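Hypothetical protein (Caulobacter vibrioides, PDB 2QAS) probably acts as an SspB-type adaptor that brings ssrA-tagged substrates to the ClpX component of the ClpXP protease. Local coordinates at residues Q62-K67 with K101-P106; M72-Q77 with T88-T93. All coordinates share one frame; numbering follows the deposited sequence.

Contact 1. Residues Q62-K67 with K101-P106; sequences QDLLSK and KRLSVP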
ATOM      1  N   GLN A  62       3.012  11.167  30.118  1.00 85.67           N
ATOM      2  CA  GLN A  62       3.253   9.941  30.871  1.00 87.22           C
ATOM      3  C   GLN A  62       1.975   9.451  31.554  1.00 86.20           C
ATOM      4  O   GLN A  62       1.685   8.255  31.565  1.00 84.68           O
ATOM      5  CB  GLN A  62       4.350  10.180  31.919  1.00 89.35           C
ATOM      6  CG  GLN A  62       5.246   8.969  32.176  1.00 92.59           C
ATOM      7  CD  GLN A  62       6.320   9.232  33.227  1.00 94.08           C
ATOM      8  OE1 GLN A  62       6.020   9.382  34.412  1.00 95.56           O
ATOM      9  NE2 GLN A  62       7.577   9.293  32.791  1.00 93.84           N
ATOM     10  N   ASP A  63       1.218  10.385  32.117  1.00 86.65           N
ATOM     11  CA  ASP A  63      -0.026  10.060  32.808  1.00 87.51           C
ATOM     12  C   ASP A  63      -1.004   9.363  31.872  1.00 86.32           C
ATOM     13  O   ASP A  63      -1.537   8.301  32.190  1.00 85.98           O
ATOM     14  CB  ASP A  63      -0.674  11.335  33.359  1.00 90.15           C
ATOM     15  CG  ASP A  63      -0.914  12.387  32.276  1.00 94.00           C
ATOM     16  OD1 ASP A  63       0.080  12.975  31.786  1.00 94.11           O
ATOM     17  OD2 ASP A  63      -2.094  12.617  31.912  1.00 94.81           O
ATOM     18  N   LEU A  64      -1.233   9.974  30.717  1.00 85.36           N
ATOM     19  CA  LEU A  64      -2.148   9.439  29.718  1.00 84.38           C
ATOM     20  C   LEU A  64      -1.751   8.044  29.242  1.00 83.52           C
ATOM     21  O   LEU A  64      -2.568   7.125  29.251  1.00 83.46           O
ATOM     22  CB  LEU A  64      -2.214  10.394  28.524  1.00 84.13           C
ATOM     23  CG  LEU A  64      -3.051   9.962  27.323  1.00 82.91           C
ATOM     24  CD1 LEU A  64      -4.479   9.691  27.759  1.00 82.15           C
ATOM     25  CD2 LEU A  64      -3.000  11.047  26.260  1.00 82.85           C
ATOM     26  N   LEU A  65      -0.498   7.892  28.827  1.00 83.76           N
ATOM     27  CA  LEU A  65       0.005   6.608  28.345  1.00 84.36           C
ATOM     28  C   LEU A  65      -0.184   5.489  29.368  1.00 84.75           C
ATOM     29  O   LEU A  65      -0.475   4.351  29.004  1.00 85.33           O
ATOM     30  CB  LEU A  65       1.489   6.719  27.989  1.00 83.42           C
ATOM     31  CG  LEU A  65       1.887   7.666  26.856  1.00 83.17           C
ATOM     32  CD1 LEU A  65       3.397   7.608  26.645  1.00 81.38           C
ATOM     33  CD2 LEU A  65       1.154   7.277  25.587  1.00 83.09           C
ATOM     34  N   SER A  66      -0.013   5.819  30.645  1.00 85.34           N
ATOM     35  CA  SER A  66      -0.161   4.849  31.733  1.00 85.70           C
ATOM     36  C   SER A  66      -1.599   4.350  31.868  1.00 85.62           C
ATOM     37  O   SER A  66      -1.843   3.227  32.314  1.00 85.87           O
ATOM     38  CB  SER A  66       0.278   5.480  33.055  1.00 85.80           C
ATOM     39  OG  SER A  66       1.597   5.985  32.959  1.00 87.18           O
ATOM     40  N   LYS A  67      -2.546   5.195  31.485  1.00 85.11           N
ATOM     41  CA  LYS A  67      -3.959   4.855  31.554  1.00 85.14           C
ATOM     42  C   LYS A  67      -4.310   3.801  30.499  1.00 85.73           C
ATOM     43  O   LYS A  67      -5.200   2.976  30.704  1.00 85.19           O
ATOM     44  CB  LYS A  67      -4.782   6.125  31.338  1.00 85.04           C
ATOM     45  CG  LYS A  67      -6.278   5.974  31.526  1.00 85.49           C
ATOM     46  CD  LYS A  67      -6.936   7.347  31.427  1.00 85.99           C
ATOM     47  CE  LYS A  67      -8.362   7.338  31.933  1.00 84.95           C
ATOM     48  NZ  LYS A  67      -8.868   8.731  32.066  1.00 84.84           N
ATOM     49  N   LYS A 101      -3.734  17.801  24.974  1.00 50.65           N
ATOM     50  CA  LYS A 101      -2.479  17.054  25.040  1.00 50.02           C
ATOM     51  C   LYS A 101      -1.984  16.630  23.655  1.00 50.69           C
ATOM     52  O   LYS A 101      -2.778  16.399  22.740  1.00 48.02           O
ATOM     53  CB  LYS A 101      -2.653  15.808  25.915  1.00 51.35           C
ATOM     54  CG  LYS A 101      -3.053  16.108  27.346  1.00 53.14           C
ATOM     55  CD  LYS A 101      -3.383  14.838  28.114  1.00 55.54           C
ATOM     56  CE  LYS A 101      -3.849  15.160  29.541  1.00 57.27           C
ATOM     57  NZ  LYS A 101      -2.830  15.952  30.311  1.00 57.83           N
ATOM     58  N   ARG A 102      -0.665  16.518  23.516  1.00 51.99           N
ATOM     59  CA  ARG A 102      -0.030  16.131  22.258  1.00 53.92           C
ATOM     60  C   ARG A 102       0.333  14.656  22.183  1.00 55.80           C
ATOM     61  O   ARG A 102       0.702  14.041  23.179  1.00 56.95           O
ATOM     62  CB  ARG A 102       1.232  16.956  22.034  1.00 55.39           C
ATOM     63  CG  ARG A 102       1.045  18.133  21.095  1.00 56.76           C
ATOM     64  CD  ARG A 102       1.639  17.854  19.721  1.00 53.70           C
ATOM     65  NE  ARG A 102       0.739  18.341  18.686  1.00 57.28           N
ATOM     66  CZ  ARG A 102       1.020  18.373  17.392  1.00 57.45           C
ATOM     67  NH1 ARG A 102       2.196  17.953  16.949  1.00 58.82           N
ATOM     68  NH2 ARG A 102       0.104  18.795  16.538  1.00 58.25           N
ATOM     69  N   LEU A 103       0.247  14.100  20.979  1.00 56.88           N
ATOM     70  CA  LEU A 103       0.562  12.699  20.747  1.00 55.31           C
ATOM     71  C   LEU A 103       1.301  12.518  19.443  1.00 56.69           C
ATOM     72  O   LEU A 103       1.036  13.215  18.459  1.00 54.06           O
ATOM     73  CB  LEU A 103      -0.708  11.865  20.658  1.00 56.02           C
ATOM     74  CG  LEU A 103      -1.494  11.538  21.913  1.00 59.37           C
ATOM     75  CD1 LEU A 103      -2.725  10.749  21.497  1.00 59.88           C
ATOM     76  CD2 LEU A 103      -0.635  10.725  22.877  1.00 60.33           C
ATOM     77  N   SER A 104       2.215  11.558  19.443  1.00 57.74           N
ATOM     78  CA  SER A 104       2.972  11.208  18.256  1.00 59.47           C
ATOM     79  C   SER A 104       2.800   9.717  18.087  1.00 59.01           C
ATOM     80  O   SER A 104       3.073   8.950  19.007  1.00 58.56           O
ATOM     81  CB  SER A 104       4.445  11.556  18.416  1.00 60.22           C
ATOM     82  OG  SER A 104       4.655  12.890  18.003  1.00 66.14           O
ATOM     83  N   VAL A 105       2.330   9.312  16.916  1.00 59.31           N
ATOM     84  CA  VAL A 105       2.108   7.898  16.660  1.00 60.50           C
ATOM     85  C   VAL A 105       2.715   7.456  15.338  1.00 60.42           C
ATOM     86  O   VAL A 105       2.468   8.069  14.297  1.00 59.39           O
ATOM     87  CB  VAL A 105       0.596   7.585  16.648  1.00 60.36           C
ATOM     88  CG1 VAL A 105       0.370   6.103  16.393  1.00 58.68           C
ATOM     89  CG2 VAL A 105      -0.024   8.015  17.969  1.00 59.08           C
ATOM     90  N   PRO A 106       3.540   6.396  15.363  1.00 61.59           N
ATOM     91  CA  PRO A 106       4.138   5.937  14.107  1.00 61.33           C
ATOM     92  C   PRO A 106       3.077   5.135  13.369  1.00 60.68           C
ATOM     93  O   PRO A 106       2.186   4.555  13.995  1.00 61.10           O
ATOM     94  CB  PRO A 106       5.301   5.051  14.572  1.00 60.29           C
ATOM     95  CG  PRO A 106       5.599   5.540  15.954  1.00 60.76           C
ATOM     96  CD  PRO A 106       4.219   5.774  16.513  1.00 62.69           C
TER
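Leu-64 and Lys-101 mark where the backbones of helix 62-67 and strand 101-106 come nearest, with their CA atoms 8.9 Å apart. The axes of the two segments pass at 10.2 Å and run obliquely, with 63° between their N-to-C directions, a separation that only side chains can bridge. Leu-64 does most of the bridging. With CG trans to the backbone N (chi1 176°), its branch is carried away from the helix, and CD2 rests against two residues of the strand. One is Leu-103, met through its own CD2 at 4.1 Å, the two side chains lying roughly perpendicular so that one methyl abuts the other. The second is Lys-101, whose CD methylene lies 4.2 Å from the same Leu-64 CD2. In the fold, strand 99-106 is an outer strand of the three-stranded antiparallel sheet, and the short helix 62-67 flanks it beside the hydrophobic interior. Phe-96 of the neighbouring strand touches both Leu-64 and Lys-101, extending the apolar patch into that sheet, while Pro-61, just ahead of the helix, also packs on the lysine. Lys-101 therefore has a dual role: its aliphatic stem continues the apolar contact, and its end reaches the polar margin of the contact. The chain is extended until its last torsion, where a bend (chi4 -57°) sets the ammonium opposite Asp-63. NZ and Asp-63 OD2 are 3.8 Å apart, a long salt bridge, at the solvent-facing side, where water probably weakens it. Within the helix, Gln-62 O accepts two bonds from Ser-66, one from the backbone N at 3.1 Å and one from OG at 2.7 Å, the donors reaching it from opposite faces of the carbonyl plane.

Contact 2. Residues M72-Q77 with T88-T93; sequences MTIVLQ and TFFSVT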
ATOM      1  N   MET A  72      -5.046   1.887  22.333  1.00 70.58           N
ATOM      2  CA  MET A  72      -5.669   3.183  22.557  1.00 65.94           C
ATOM      3  C   MET A  72      -6.279   3.659  21.261  1.00 62.19           C
ATOM      4  O   MET A  72      -5.615   3.681  20.229  1.00 61.57           O
ATOM      5  CB  MET A  72      -4.668   4.235  23.055  1.00 64.91           C
ATOM      6  CG  MET A  72      -5.338   5.566  23.396  1.00 66.54           C
ATOM      7  SD  MET A  72      -4.266   6.874  24.086  1.00 69.27           S
ATOM      8  CE  MET A  72      -5.013   8.296  23.385  1.00 68.65           C
ATOM      9  N   THR A  73      -7.552   4.024  21.314  1.00 58.36           N
ATOM     10  CA  THR A  73      -8.235   4.527  20.138  1.00 55.90           C
ATOM     11  C   THR A  73      -8.447   6.024  20.291  1.00 54.06           C
ATOM     12  O   THR A  73      -8.685   6.521  21.395  1.00 53.60           O
ATOM     13  CB  THR A  73      -9.612   3.854  19.945  1.00 55.53           C
ATOM     14  OG1 THR A  73      -9.425   2.453  19.714  1.00 59.30           O
ATOM     15  CG2 THR A  73     -10.350   4.457  18.753  1.00 52.63           C
ATOM     16  N   ILE A  74      -8.323   6.745  19.187  1.00 51.49           N
ATOM     17  CA  ILE A  74      -8.560   8.176  19.198  1.00 49.37           C
ATOM     18  C   ILE A  74      -9.474   8.442  18.031  1.00 46.89           C
ATOM     19  O   ILE A  74      -9.444   7.721  17.040  1.00 46.58           O
ATOM     20  CB  ILE A  74      -7.250   9.018  19.052  1.00 49.61           C
ATOM     21  CG1 ILE A  74      -6.581   8.761  17.707  1.00 50.04           C
ATOM     22  CG2 ILE A  74      -6.303   8.706  20.199  1.00 47.66           C
ATOM     23  CD1 ILE A  74      -5.251   9.469  17.576  1.00 52.01           C
ATOM     24  N   VAL A  75     -10.311   9.458  18.154  1.00 45.07           N
ATOM     25  CA  VAL A  75     -11.224   9.792  17.086  1.00 42.91           C
ATOM     26  C   VAL A  75     -10.855  11.183  16.590  1.00 44.49           C
ATOM     27  O   VAL A  75     -10.566  12.086  17.394  1.00 43.72           O
ATOM     28  CB  VAL A  75     -12.697   9.745  17.580  1.00 44.73           C
ATOM     29  CG1 VAL A  75     -12.889  10.678  18.768  1.00 44.29           C
ATOM     30  CG2 VAL A  75     -13.639  10.108  16.453  1.00 43.87           C
ATOM     31  N   LEU A  76     -10.817  11.331  15.265  1.00 43.33           N
ATOM     32  CA  LEU A  76     -10.492  12.600  14.626  1.00 44.53           C
ATOM     33  C   LEU A  76     -11.758  13.061  13.933  1.00 46.31           C
ATOM     34  O   LEU A  76     -12.071  12.627  12.828  1.00 46.57           O
ATOM     35  CB  LEU A  76      -9.361  12.409  13.611  1.00 44.04           C
ATOM     36  CG  LEU A  76      -8.040  11.920  14.214  1.00 42.05           C
ATOM     37  CD1 LEU A  76      -7.016  11.739  13.117  1.00 40.28           C
ATOM     38  CD2 LEU A  76      -7.554  12.919  15.259  1.00 36.81           C
ATOM     39  N   GLN A  77     -12.496  13.940  14.597  1.00 48.92           N
ATOM     40  CA  GLN A  77     -13.756  14.415  14.058  1.00 50.88           C
ATOM     41  C   GLN A  77     -14.037  15.849  14.482  1.00 52.44           C
ATOM     42  O   GLN A  77     -13.802  16.789  13.715  1.00 50.24           O
ATOM     43  CB  GLN A  77     -14.873  13.473  14.530  1.00 52.17           C
ATOM     44  CG  GLN A  77     -16.302  13.825  14.120  1.00 56.56           C
ATOM     45  CD  GLN A  77     -17.310  12.712  14.487  1.00 59.29           C
ATOM     46  OE1 GLN A  77     -17.321  12.201  15.614  1.00 59.53           O
ATOM     47  NE2 GLN A  77     -18.156  12.344  13.533  1.00 58.25           N
ATOM     48  N   THR A  88       6.736   9.158   8.373  1.00 75.90           N
ATOM     49  CA  THR A  88       6.815   7.920   9.144  1.00 74.56           C
ATOM     50  C   THR A  88       5.925   7.872  10.394  1.00 72.74           C
ATOM     51  O   THR A  88       5.709   6.806  10.972  1.00 71.78           O
ATOM     52  CB  THR A  88       8.267   7.631   9.564  1.00 76.91           C
ATOM     53  OG1 THR A  88       8.782   8.743  10.309  1.00 78.04           O
ATOM     54  CG2 THR A  88       9.136   7.407   8.333  1.00 76.75           C
ATOM     55  N   PHE A  89       5.411   9.024  10.812  1.00 71.03           N
ATOM     56  CA  PHE A  89       4.553   9.096  11.990  1.00 68.21           C
ATOM     57  C   PHE A  89       3.741  10.387  11.951  1.00 64.83           C
ATOM     58  O   PHE A  89       4.073  11.306  11.203  1.00 66.05           O
ATOM     59  CB  PHE A  89       5.407   9.084  13.256  1.00 69.70           C
ATOM     60  CG  PHE A  89       6.092  10.386  13.522  1.00 72.70           C
ATOM     61  CD1 PHE A  89       5.460  11.380  14.260  1.00 72.78           C
ATOM     62  CD2 PHE A  89       7.344  10.649  12.975  1.00 74.08           C
ATOM     63  CE1 PHE A  89       6.060  12.618  14.447  1.00 74.13           C
ATOM     64  CE2 PHE A  89       7.953  11.886  13.157  1.00 74.74           C
ATOM     65  CZ  PHE A  89       7.309  12.874  13.893  1.00 74.90           C
ATOM     66  N   PHE A  90       2.676  10.456  12.747  1.00 59.47           N
ATOM     67  CA  PHE A  90       1.865  11.670  12.802  1.00 54.63           C
ATOM     68  C   PHE A  90       1.703  12.132  14.246  1.00 52.51           C
ATOM     69  O   PHE A  90       1.767  11.323  15.182  1.00 49.83           O
ATOM     70  CB  PHE A  90       0.480  11.452  12.172  1.00 53.37           C
ATOM     71  CG  PHE A  90      -0.429  10.529  12.956  1.00 54.70           C
ATOM     72  CD1 PHE A  90      -0.355   9.146  12.797  1.00 56.22           C
ATOM     73  CD2 PHE A  90      -1.378  11.049  13.841  1.00 54.64           C
ATOM     74  CE1 PHE A  90      -1.211   8.290  13.504  1.00 55.90           C
ATOM     75  CE2 PHE A  90      -2.238  10.207  14.552  1.00 54.56           C
ATOM     76  CZ  PHE A  90      -2.157   8.826  14.385  1.00 56.60           C
ATOM     77  N   SER A  91       1.533  13.437  14.430  1.00 48.97           N
ATOM     78  CA  SER A  91       1.312  13.968  15.767  1.00 50.29           C
ATOM     79  C   SER A  91       0.048  14.830  15.705  1.00 46.93           C
ATOM     80  O   SER A  91      -0.274  15.380  14.651  1.00 44.78           O
ATOM     81  CB  SER A  91       2.542  14.744  16.285  1.00 50.16           C
ATOM     82  OG  SER A  91       2.898  15.817  15.446  1.00 58.42           O
ATOM     83  N   VAL A  92      -0.675  14.902  16.825  1.00 45.58           N
ATOM     84  CA  VAL A  92      -1.949  15.629  16.916  1.00 45.80           C
ATOM     85  C   VAL A  92      -2.209  16.094  18.339  1.00 45.67           C
ATOM     86  O   VAL A  92      -1.730  15.487  19.294  1.00 45.56           O
ATOM     87  CB  VAL A  92      -3.178  14.711  16.607  1.00 44.13           C
ATOM     88  CG1 VAL A  92      -4.372  15.543  16.215  1.00 42.73           C
ATOM     89  CG2 VAL A  92      -2.847  13.719  15.535  1.00 52.29           C
ATOM     90  N   THR A  93      -3.010  17.143  18.475  1.00 45.18           N
ATOM     91  CA  THR A  93      -3.387  17.628  19.790  1.00 44.49           C
ATOM     92  C   THR A  93      -4.848  17.246  19.979  1.00 46.08           C
ATOM     93  O   THR A  93      -5.689  17.544  19.127  1.00 48.12           O
ATOM     94  CB  THR A  93      -3.279  19.144  19.893  1.00 43.31           C
ATOM     95  OG1 THR A  93      -1.912  19.531  19.740  1.00 44.31           O
ATOM     96  CG2 THR A  93      -3.796  19.619  21.251  1.00 42.99           C
TER
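Ile-74 and Phe-90, with Leu-76 and Val-92, form two apolar pairs between strands of different sheets, which makes this the face-to-face packing inside a two-sheet beta fold. Ile-74 CD1 comes up to the edge of the Phe-90 ring, close to its plane, at 4.3 Å from CE2, so the methyl meets the rim of the ring and not a face. Alongside, Leu-76 CD2 meets Val-92 CG1 at 4.2 Å. The gap between the strands is set by these side chains: the nearest CA atoms, those of Leu-76 and Val-92, are 9.3 Å apart. Ile-74 spans it because its chain is extended beyond CG1 (chi2 -175°), which sends CD1 straight across. All four residues are buried, and their CB atoms point toward the opposing strand.

The next shell fixes both strands. Backbone hydrogen bonds pair Ile-74 with Ile-49 and Leu-76 with Leu-47, while Phe-90 is paired with Val-105; Leu-83 packs on both Phe-90 and Val-92. Residues of strand 71-76 and Gln-77 just beyond it also hold the bound peptide: Thr-73 bonds to it through the backbone, and Val-75 N and Gln-77 OE1 each bond to a polar side chain of it, consistent with the peptide-recognition role of an SspB adaptor. Within strand 89-96, Val-92 CG2 lies in the plane of the Phe-90 ring, at its edge, 3.5 Å from CD2.

The centres of the two contacts are 10 Å apart, and both reach the three-stranded sheet, through its adjacent strands 89-96 and 99-106. Along the chain the order is helix 62-67, strand 71-76, strand 89-96, then strand 99-106, so contact 2 closes within the span that contact 1 brackets. The antiparallel pairing of the last two strands joins them directly, with Val-105 N 2.7 Å from Phe-90 O in a probable hydrogen bond. Contact 2 lies deeper, about 6 Å from the chain centre against 13 Å for contact 1. Contact 2 packs the inner side chains of the peptide-binding strand 71-76 on the three-stranded sheet; contact 1 places the preceding helix against that sheet's outer strand 99-106.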